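Abbfa_003403 (Acinetobacter baumannii, PDB 4ZXH) probably assembles a peptide product as a four-domain nonribosomal peptide synthetase, with condensation, adenylation, peptidyl carrier and thioesterase domains in a single chain. Local coordinates at residues I621-Y626 and V637-P642; L1010-V1015 and L1026-L1031; V1109-M1114 and G1247-T1252. All blocks are in the same frame, centred on the assembly; numbering follows the deposited sequence.

The three contacts belong to three successive domains of one synthetase chain, and none touches another. Contact 1 is a β-hairpin of the adenylation domain; contact 2 pairs two helices of the carrier domain, and contact 3 joins two helices of the thioesterase domain. Centres of contacts 1 and 2 are 66 Å apart and those of contacts 1 and 3 are 92 Å apart, contact 1 lying across the centre of the chain from both others. Contacts 2 and 3 are closer, with nearest atoms about 28 Å apart. Contact 2 lies close to the bound cofactor: the A1011 side chain is about 7 Å from 4'-phosphopantetheine, which reaches into the condensation domain.

Contact 1 (I621-Y626 and V637-P642); sequences IAYVMY and VRIGHP
Strands 621-627 and 635-640 form an antiparallel β-hairpin in the adenylation domain, and the loop between them has the glycine-, serine- and threonine-rich P-loop sequence of ANL enzymes (629-632 not modelled). M625 and V637 make a hydrogen-bonded pair: V637 N reaches M625 O at 2.9 Å and M625 N reaches V637 O at 3.0 Å, each donor above the carbonyl plane. Two residues on, past the non-hydrogen-bonded pair V624/R638, I639 N donates to Y623 O over 3.0 Å, nearly along the C=O axis. A classic β bulge follows: I639 O takes A622 N at 2.7 Å, in the carbonyl plane, and Y623 N only weakly. The Y623 ring (chi1 56°, CG between backbone N and carbonyl carbon) stands beside I639, whose CB lies over one face, 4.0 Å from the ring centroid, with M625 CE over the opposite face. V624 CG2 runs alongside R638 CG at 3.6 Å. Beyond it the R638 chain bends at chi3 (79°) and passes I621 obliquely, while its NH1 forms a salt bridge with D822. Where helix 641-655 begins, A622 CB sits over the H641 ring, 3.5 Å from its centroid; H641 ND1 is hydrogen-bonded to G619 O, which helps set the ring's rotation. Backbone bonds thus hold through the bulge, where one carbonyl serves two N-H groups and the register shifts by one; CH-π contacts seat both rings.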
loop_
_atom_site.group_PDB
_atom_site.type_symbol
_atom_site.label_atom_id
_atom_site.label_comp_id
_atom_site.label_asym_id
_atom_site.label_seq_id
_atom_site.Cartn_x
_atom_site.Cartn_y
_atom_site.Cartn_z
ATOM N N ILE A 621 38.651 33.710 -0.259
ATOM C CA ILE A 621 37.217 33.441 -0.291
ATOM C C ILE A 621 36.614 33.797 -1.656
ATOM O O ILE A 621 36.840 34.894 -2.180
ATOM C CB ILE A 621 36.475 34.229 0.818
ATOM C CG1 ILE A 621 37.118 33.980 2.178
ATOM C CG2 ILE A 621 35.025 33.835 0.890
ATOM C CD1 ILE A 621 37.007 32.552 2.636
ATOM N N ALA A 622 35.843 32.876 -2.230
ATOM C CA ALA A 622 35.264 33.130 -3.544
ATOM C C ALA A 622 33.862 33.744 -3.480
ATOM O O ALA A 622 33.543 34.649 -4.248
ATOM C CB ALA A 622 35.229 31.866 -4.343
ATOM N N TYR A 623 33.018 33.251 -2.584
ATOM C CA TYR A 623 31.716 33.862 -2.423
ATOM C C TYR A 623 31.077 33.512 -1.100
ATOM O O TYR A 623 31.527 32.612 -0.397
ATOM C CB TYR A 623 30.785 33.459 -3.573
ATOM C CG TYR A 623 30.590 31.969 -3.773
ATOM C CD1 TYR A 623 29.786 31.223 -2.906
ATOM C CD2 TYR A 623 31.157 31.312 -4.860
ATOM C CE1 TYR A 623 29.582 29.868 -3.101
ATOM C CE2 TYR A 623 30.955 29.942 -5.056
ATOM C CZ TYR A 623 30.172 29.238 -4.174
ATOM O OH TYR A 623 29.961 27.900 -4.360
ATOM N N VAL A 624 30.028 34.247 -0.768
ATOM C CA VAL A 624 29.201 33.958 0.391
ATOM C C VAL A 624 27.802 33.740 -0.131
ATOM O O VAL A 624 27.123 34.689 -0.505
ATOM C CB VAL A 624 29.207 35.103 1.417
ATOM C CG1 VAL A 624 28.457 34.691 2.663
ATOM C CG2 VAL A 624 30.630 35.498 1.755
ATOM N N MET A 625 27.391 32.483 -0.194
ATOM C CA MET A 625 26.120 32.109 -0.797
ATOM C C MET A 625 25.122 31.945 0.324
ATOM O O MET A 625 25.312 31.115 1.216
ATOM C CB MET A 625 26.268 30.806 -1.604
ATOM C CG MET A 625 25.047 30.399 -2.415
ATOM S SD MET A 625 24.835 31.375 -3.919
ATOM C CE MET A 625 26.487 31.291 -4.639
ATOM N N TYR A 626 24.072 32.749 0.307
ATOM C CA TYR A 626 23.094 32.681 1.379
ATOM C C TYR A 626 22.079 31.565 1.150
ATOM O O TYR A 626 21.732 31.247 0.018
ATOM C CB TYR A 626 22.430 34.048 1.551
ATOM C CG TYR A 626 23.322 34.875 2.414
ATOM C CD1 TYR A 626 24.441 35.499 1.884
ATOM C CD2 TYR A 626 23.115 34.945 3.780
ATOM C CE1 TYR A 626 25.299 36.213 2.693
ATOM C CE2 TYR A 626 23.962 35.661 4.592
ATOM C CZ TYR A 626 25.056 36.286 4.046
ATOM O OH TYR A 626 25.902 36.996 4.858
ATOM N N VAL A 637 27.163 30.939 3.416
ATOM C CA VAL A 637 28.158 29.893 3.330
ATOM C C VAL A 637 29.361 30.420 2.579
ATOM O O VAL A 637 29.268 30.736 1.395
ATOM C CB VAL A 637 27.598 28.633 2.623
ATOM C CG1 VAL A 637 28.685 27.554 2.484
ATOM C CG2 VAL A 637 26.393 28.088 3.376
ATOM N N ARG A 638 30.492 30.536 3.266
ATOM C CA ARG A 638 31.701 31.067 2.641
ATOM C C ARG A 638 32.492 29.956 1.994
ATOM O O ARG A 638 32.966 29.043 2.662
ATOM C CB ARG A 638 32.577 31.801 3.658
ATOM C CG ARG A 638 32.024 33.131 4.110
ATOM C CD ARG A 638 32.740 33.587 5.359
ATOM N NE ARG A 638 34.042 34.177 5.101
ATOM C CZ ARG A 638 35.050 34.169 5.965
ATOM N NH1 ARG A 638 34.933 33.547 7.133
ATOM N NH2 ARG A 638 36.192 34.759 5.643
ATOM N N ILE A 639 32.646 30.049 0.684
ATOM C CA ILE A 639 33.322 29.018 -0.079
ATOM C C ILE A 639 34.653 29.562 -0.554
ATOM O O ILE A 639 34.727 30.703 -1.048
ATOM C CB ILE A 639 32.453 28.553 -1.275
ATOM C CG1 ILE A 639 31.160 27.948 -0.757
ATOM C CG2 ILE A 639 33.192 27.526 -2.121
ATOM C CD1 ILE A 639 31.384 26.682 0.079
ATOM N N GLY A 640 35.700 28.755 -0.371
ATOM C CA GLY A 640 37.058 29.108 -0.754
ATOM C C GLY A 640 37.363 28.646 -2.163
ATOM O O GLY A 640 36.643 27.825 -2.736
ATOM N N HIS A 641 38.423 29.176 -2.747
ATOM C CA HIS A 641 38.710 28.834 -4.130
ATOM C C HIS A 641 39.265 27.422 -4.309
ATOM O O HIS A 641 39.009 26.803 -5.342
ATOM C CB HIS A 641 39.655 29.861 -4.748
ATOM C CG HIS A 641 38.944 31.025 -5.370
ATOM N ND1 HIS A 641 39.093 32.321 -4.921
ATOM C CD2 HIS A 641 38.063 31.082 -6.400
ATOM C CE1 HIS A 641 38.342 33.125 -5.652
ATOM N NE2 HIS A 641 37.700 32.397 -6.549
ATOM N N PRO A 642 40.032 26.908 -3.326
ATOM C CA PRO A 642 40.389 25.486 -3.491
ATOM C C PRO A 642 39.185 24.526 -3.669
ATOM O O PRO A 642 39.261 23.681 -4.557
ATOM C CB PRO A 642 41.165 25.182 -2.208
ATOM C CG PRO A 642 41.834 26.489 -1.882
ATOM C CD PRO A 642 40.889 27.575 -2.318
#

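Contact 2 (L1010-V1015 and L1026-L1031); sequences LAVKLV and LSVALL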
loop_
_atom_site.group_PDB
_atom_site.type_symbol
_atom_site.label_atom_id
_atom_site.label_comp_id
_atom_site.label_asym_id
_atom_site.label_seq_id
_atom_site.Cartn_x
_atom_site.Cartn_y
_atom_site.Cartn_z
ATOM N N LEU A 1010 -16.511 -14.225 8.725
ATOM C CA LEU A 1010 -17.719 -13.549 8.219
ATOM C C LEU A 1010 -17.650 -13.251 6.726
ATOM O O LEU A 1010 -18.629 -13.438 6.014
ATOM C CB LEU A 1010 -17.980 -12.232 8.951
ATOM C CG LEU A 1010 -18.680 -12.294 10.302
ATOM C CD1 LEU A 1010 -19.287 -10.943 10.608
ATOM C CD2 LEU A 1010 -19.732 -13.352 10.293
ATOM N N ALA A 1011 -16.495 -12.779 6.264
ATOM C CA ALA A 1011 -16.289 -12.505 4.847
ATOM C C ALA A 1011 -16.523 -13.744 3.983
ATOM O O ALA A 1011 -17.047 -13.633 2.877
ATOM C CB ALA A 1011 -14.905 -11.974 4.613
ATOM N N VAL A 1012 -16.138 -14.920 4.478
ATOM C CA VAL A 1012 -16.394 -16.148 3.735
ATOM C C VAL A 1012 -17.893 -16.414 3.667
ATOM O O VAL A 1012 -18.413 -16.775 2.621
ATOM C CB VAL A 1012 -15.684 -17.360 4.351
ATOM C CG1 VAL A 1012 -16.281 -18.626 3.805
ATOM C CG2 VAL A 1012 -14.178 -17.309 4.073
ATOM N N LYS A 1013 -18.587 -16.199 4.781
ATOM C CA LYS A 1013 -20.027 -16.392 4.818
ATOM C C LYS A 1013 -20.713 -15.407 3.893
ATOM O O LYS A 1013 -21.589 -15.778 3.119
ATOM C CB LYS A 1013 -20.565 -16.243 6.245
ATOM C CG LYS A 1013 -20.078 -17.341 7.209
ATOM C CD LYS A 1013 -20.723 -17.188 8.590
ATOM C CE LYS A 1013 -19.985 -17.971 9.685
ATOM N NZ LYS A 1013 -20.129 -19.442 9.578
ATOM N N LEU A 1014 -20.306 -14.144 3.976
ATOM C CA LEU A 1014 -20.878 -13.099 3.142
ATOM C C LEU A 1014 -20.790 -13.432 1.651
ATOM O O LEU A 1014 -21.785 -13.404 0.930
ATOM C CB LEU A 1014 -20.182 -11.775 3.422
ATOM C CG LEU A 1014 -20.555 -10.627 2.476
ATOM C CD1 LEU A 1014 -22.030 -10.449 2.482
ATOM C CD2 LEU A 1014 -19.929 -9.336 2.910
ATOM N N VAL A 1015 -19.589 -13.750 1.195
ATOM C CA VAL A 1015 -19.363 -14.007 -0.211
ATOM C C VAL A 1015 -20.166 -15.195 -0.702
ATOM O O VAL A 1015 -20.697 -15.182 -1.814
ATOM C CB VAL A 1015 -17.884 -14.237 -0.488
ATOM C CG1 VAL A 1015 -17.697 -14.948 -1.818
ATOM C CG2 VAL A 1015 -17.143 -12.891 -0.482
ATOM N N LEU A 1026 -18.086 -14.690 -6.884
ATOM C CA LEU A 1026 -17.287 -13.634 -6.279
ATOM C C LEU A 1026 -16.249 -14.269 -5.375
ATOM O O LEU A 1026 -16.427 -15.405 -4.926
ATOM C CB LEU A 1026 -18.144 -12.688 -5.457
ATOM C CG LEU A 1026 -19.446 -12.280 -6.115
ATOM C CD1 LEU A 1026 -20.204 -11.347 -5.174
ATOM C CD2 LEU A 1026 -19.167 -11.642 -7.475
ATOM N N SER A 1027 -15.181 -13.541 -5.079
ATOM C CA SER A 1027 -14.135 -14.088 -4.230
ATOM C C SER A 1027 -14.018 -13.277 -2.951
ATOM O O SER A 1027 -14.470 -12.140 -2.909
ATOM C CB SER A 1027 -12.800 -14.118 -4.971
ATOM O OG SER A 1027 -12.594 -12.940 -5.729
ATOM N N VAL A 1028 -13.426 -13.862 -1.909
ATOM C CA VAL A 1028 -13.134 -13.091 -0.708
ATOM C C VAL A 1028 -12.085 -12.044 -1.068
ATOM O O VAL A 1028 -11.996 -10.982 -0.431
ATOM C CB VAL A 1028 -12.660 -13.983 0.463
ATOM C CG1 VAL A 1028 -13.833 -14.739 1.066
ATOM C CG2 VAL A 1028 -11.634 -14.965 -0.005
ATOM N N ALA A 1029 -11.325 -12.320 -2.128
ATOM C CA ALA A 1029 -10.344 -11.362 -2.610
ATOM C C ALA A 1029 -11.036 -10.097 -3.108
ATOM O O ALA A 1029 -10.579 -8.985 -2.825
ATOM C CB ALA A 1029 -9.480 -11.967 -3.700
ATOM N N LEU A 1030 -12.135 -10.271 -3.844
ATOM C CA LEU A 1030 -12.931 -9.137 -4.319
ATOM C C LEU A 1030 -13.530 -8.357 -3.159
ATOM O O LEU A 1030 -13.576 -7.128 -3.193
ATOM C CB LEU A 1030 -14.042 -9.598 -5.262
ATOM C CG LEU A 1030 -13.509 -9.863 -6.668
ATOM C CD1 LEU A 1030 -14.527 -10.552 -7.589
ATOM C CD2 LEU A 1030 -13.048 -8.546 -7.254
ATOM N N LEU A 1031 -13.969 -9.061 -2.121
ATOM C CA LEU A 1031 -14.535 -8.368 -0.965
ATOM C C LEU A 1031 -13.468 -7.622 -0.166
ATOM O O LEU A 1031 -13.719 -6.563 0.405
ATOM C CB LEU A 1031 -15.270 -9.345 -0.050
ATOM C CG LEU A 1031 -15.779 -8.733 1.250
ATOM C CD1 LEU A 1031 -16.762 -7.641 0.954
ATOM C CD2 LEU A 1031 -16.422 -9.803 2.100
#
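L1031 reaches from the short helix 1028-1033 onto the flank of helix 1008-1022, where its CB and two methyls meet V1015, L1014 and A1011. CB lies 4.0 Å from V1015 CG2. CG stands anti to the backbone N (chi1 174°), which carries the branch onward past V1015 toward L1014 and A1011. There CD1 comes within 4.1 Å of L1014 CD2, and CD2 wedges between two residues, 3.6 Å from L1014 CD2 and 3.7 Å from A1011 CB. The L1014 and L1031 side chains cross at about a right angle and touch through their CD2 methyls. V1015 packs on the turn that leads into the short helix: its CG1, anti to the backbone N, abuts L1026 O at 3.4 Å, and its CG2 lies by S1027 O and against V1028. V1028 runs side by side with V1012, their CG1 and CG2 respectively 4.0 Å apart. No hydrogen bond crosses the contact; the one side-chain bond is local, S1027 OG accepting from L1030 N at 3.3 Å as the N-cap of the short helix. F1001 backs A1011 and L1014, helix 977-990 covers L1014, and the condensation-domain helix 21-32 lies on V1012 (W27, Y28) and V1028 (R31, L32). Such apolar helix packing, with a helix starting at the phosphopantetheine attachment point, is typical of the peptidyl carrier domain, a small helical bundle, here docked on its condensation partner.

Contact 3 (V1109-M1114 and G1247-T1252); sequences VAIEEM and GIALQT
Apolar contacts centre on one methyl group. A1249, on the last turns of helix 1233-1251, points its CB at the start of helix 1111-1125, where two side chains come to meet it. I1111 offers CG1, the branch turned toward A1249, at 4.0 Å from A1249 CB. M1114, one turn further along, arrives from another direction: CG is anti to the backbone N (chi1 -161°) and the chain stays extended through chi2, then bends at chi3 (-56°) to bring CE within 4.1 Å of the same A1249 CB. The small alanine lets the two backbones approach closely, with the CA atoms of A1110 and A1249 4.8 Å apart.

One backbone oxygen also lies against the helix: V1109 O is 3.6 Å from A1249 CB and makes a bent CA-H...O contact with A1249 CA at 3.4 Å (angle at H 128°). No conventional hydrogen bond joins the two segments.

Hydrogen bonds within each segment shape the ends that meet. A1110 is the N-cap residue, and its O takes M1114 N at 2.9 Å in the first turn. At the other helix's C-terminal end, T1252 OG1 turns back to donate to I1248 O, 2.9 Å away, on an in-plane lone pair of that carbonyl.

Around the contact, I1111 and M1114 also rest on helix 1138-1152 (F1138, I1142), and Y1253 covers I1111. Helix 1111-1125 precedes the core strand 1131-1136, whereas helix 1233-1251 closes the largely helical insertion between strands 1157-1163 and 1262-1267. Packing of such an insertion on a core helix, with I1111 near, but not touching, a probable nucleophile elbow, is consistent with the lid region of an α/β-hydrolase-type thioesterase domain.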
loop_
_atom_site.group_PDB
_atom_site.type_symbol
_atom_site.label_atom_id
_atom_site.label_comp_id
_atom_site.label_asym_id
_atom_site.label_seq_id
_atom_site.Cartn_x
_atom_site.Cartn_y
_atom_site.Cartn_z
ATOM N N VAL A 1109 -47.884 -4.961 -16.634
ATOM C CA VAL A 1109 -48.734 -3.780 -16.789
ATOM C C VAL A 1109 -50.181 -4.006 -16.340
ATOM O O VAL A 1109 -51.030 -3.119 -16.444
ATOM C CB VAL A 1109 -48.752 -3.301 -18.249
ATOM C CG1 VAL A 1109 -47.394 -2.715 -18.631
ATOM C CG2 VAL A 1109 -49.163 -4.432 -19.171
ATOM N N ALA A 1110 -50.468 -5.198 -15.848
ATOM C CA ALA A 1110 -51.785 -5.475 -15.306
ATOM C C ALA A 1110 -51.625 -6.015 -13.899
ATOM O O ALA A 1110 -50.917 -7.000 -13.695
ATOM C CB ALA A 1110 -52.526 -6.459 -16.179
ATOM N N ILE A 1111 -52.271 -5.374 -12.930
ATOM C CA ILE A 1111 -52.148 -5.803 -11.538
ATOM C C ILE A 1111 -52.533 -7.268 -11.373
ATOM O O ILE A 1111 -51.894 -8.001 -10.611
ATOM C CB ILE A 1111 -52.992 -4.923 -10.597
ATOM C CG1 ILE A 1111 -52.167 -3.718 -10.163
ATOM C CG2 ILE A 1111 -53.362 -5.652 -9.361
ATOM C CD1 ILE A 1111 -52.622 -3.096 -8.892
ATOM N N GLU A 1112 -53.540 -7.706 -12.119
ATOM C CA GLU A 1112 -53.980 -9.096 -12.041
ATOM C C GLU A 1112 -52.825 -10.046 -12.424
ATOM O O GLU A 1112 -52.612 -11.073 -11.767
ATOM C CB GLU A 1112 -55.225 -9.323 -12.925
ATOM C CG GLU A 1112 -56.517 -8.551 -12.470
ATOM C CD GLU A 1112 -56.716 -7.145 -13.118
ATOM O OE1 GLU A 1112 -55.753 -6.578 -13.690
ATOM O OE2 GLU A 1112 -57.851 -6.600 -13.050
ATOM N N GLU A 1113 -52.047 -9.681 -13.440
ATOM C CA GLU A 1113 -50.956 -10.541 -13.901
ATOM C C GLU A 1113 -49.762 -10.469 -12.963
ATOM O O GLU A 1113 -49.124 -11.474 -12.659
ATOM C CB GLU A 1113 -50.530 -10.170 -15.324
ATOM C CG GLU A 1113 -51.561 -10.490 -16.387
ATOM C CD GLU A 1113 -52.026 -11.936 -16.328
ATOM O OE1 GLU A 1113 -51.189 -12.823 -16.047
ATOM O OE2 GLU A 1113 -53.228 -12.186 -16.566
ATOM N N MET A 1114 -49.464 -9.256 -12.526
ATOM C CA MET A 1114 -48.451 -8.984 -11.506
ATOM C C MET A 1114 -48.652 -9.912 -10.306
ATOM O O MET A 1114 -47.716 -10.541 -9.820
ATOM C CB MET A 1114 -48.546 -7.512 -11.083
ATOM C CG MET A 1114 -47.365 -6.918 -10.405
ATOM S SD MET A 1114 -47.590 -5.126 -10.172
ATOM C CE MET A 1114 -47.894 -4.603 -11.859
ATOM N N GLY A 1247 -47.868 2.584 -13.395
ATOM C CA GLY A 1247 -48.855 3.633 -13.597
ATOM C C GLY A 1247 -50.068 3.133 -14.366
ATOM O O GLY A 1247 -51.203 3.278 -13.923
ATOM N N ILE A 1248 -49.814 2.550 -15.533
ATOM C CA ILE A 1248 -50.838 1.941 -16.361
ATOM C C ILE A 1248 -51.585 0.846 -15.594
ATOM O O ILE A 1248 -52.792 0.665 -15.774
ATOM C CB ILE A 1248 -50.210 1.350 -17.630
ATOM C CG1 ILE A 1248 -49.508 2.446 -18.425
ATOM C CG2 ILE A 1248 -51.233 0.712 -18.482
ATOM C CD1 ILE A 1248 -48.689 1.914 -19.603
ATOM N N ALA A 1249 -50.875 0.121 -14.726
ATOM C CA ALA A 1249 -51.519 -0.923 -13.949
ATOM C C ALA A 1249 -52.525 -0.293 -12.999
ATOM O O ALA A 1249 -53.680 -0.729 -12.920
ATOM C CB ALA A 1249 -50.502 -1.742 -13.191
ATOM N N LEU A 1250 -52.084 0.748 -12.294
ATOM C CA LEU A 1250 -52.969 1.506 -11.415
ATOM C C LEU A 1250 -54.185 2.018 -12.181
ATOM O O LEU A 1250 -55.327 1.872 -11.733
ATOM C CB LEU A 1250 -52.231 2.685 -10.781
ATOM C CG LEU A 1250 -53.066 3.496 -9.789
ATOM C CD1 LEU A 1250 -53.646 2.526 -8.764
ATOM C CD2 LEU A 1250 -52.215 4.540 -9.084
ATOM N N GLN A 1251 -53.903 2.598 -13.345
ATOM C CA GLN A 1251 -54.874 3.240 -14.204
ATOM C C GLN A 1251 -55.969 2.290 -14.665
ATOM O O GLN A 1251 -57.048 2.732 -15.037
ATOM C CB GLN A 1251 -54.150 3.825 -15.409
ATOM C CG GLN A 1251 -54.835 4.984 -16.076
ATOM C CD GLN A 1251 -53.850 5.812 -16.887
ATOM O OE1 GLN A 1251 -52.632 5.720 -16.680
ATOM N NE2 GLN A 1251 -54.369 6.616 -17.826
ATOM N N THR A 1252 -55.698 0.986 -14.631
ATOM C CA THR A 1252 -56.661 -0.001 -15.136
ATOM C C THR A 1252 -57.121 -1.052 -14.102
ATOM O O THR A 1252 -57.584 -2.135 -14.474
ATOM C CB THR A 1252 -56.079 -0.745 -16.359
ATOM O OG1 THR A 1252 -54.867 -1.406 -15.985
ATOM C CG2 THR A 1252 -55.779 0.232 -17.498
#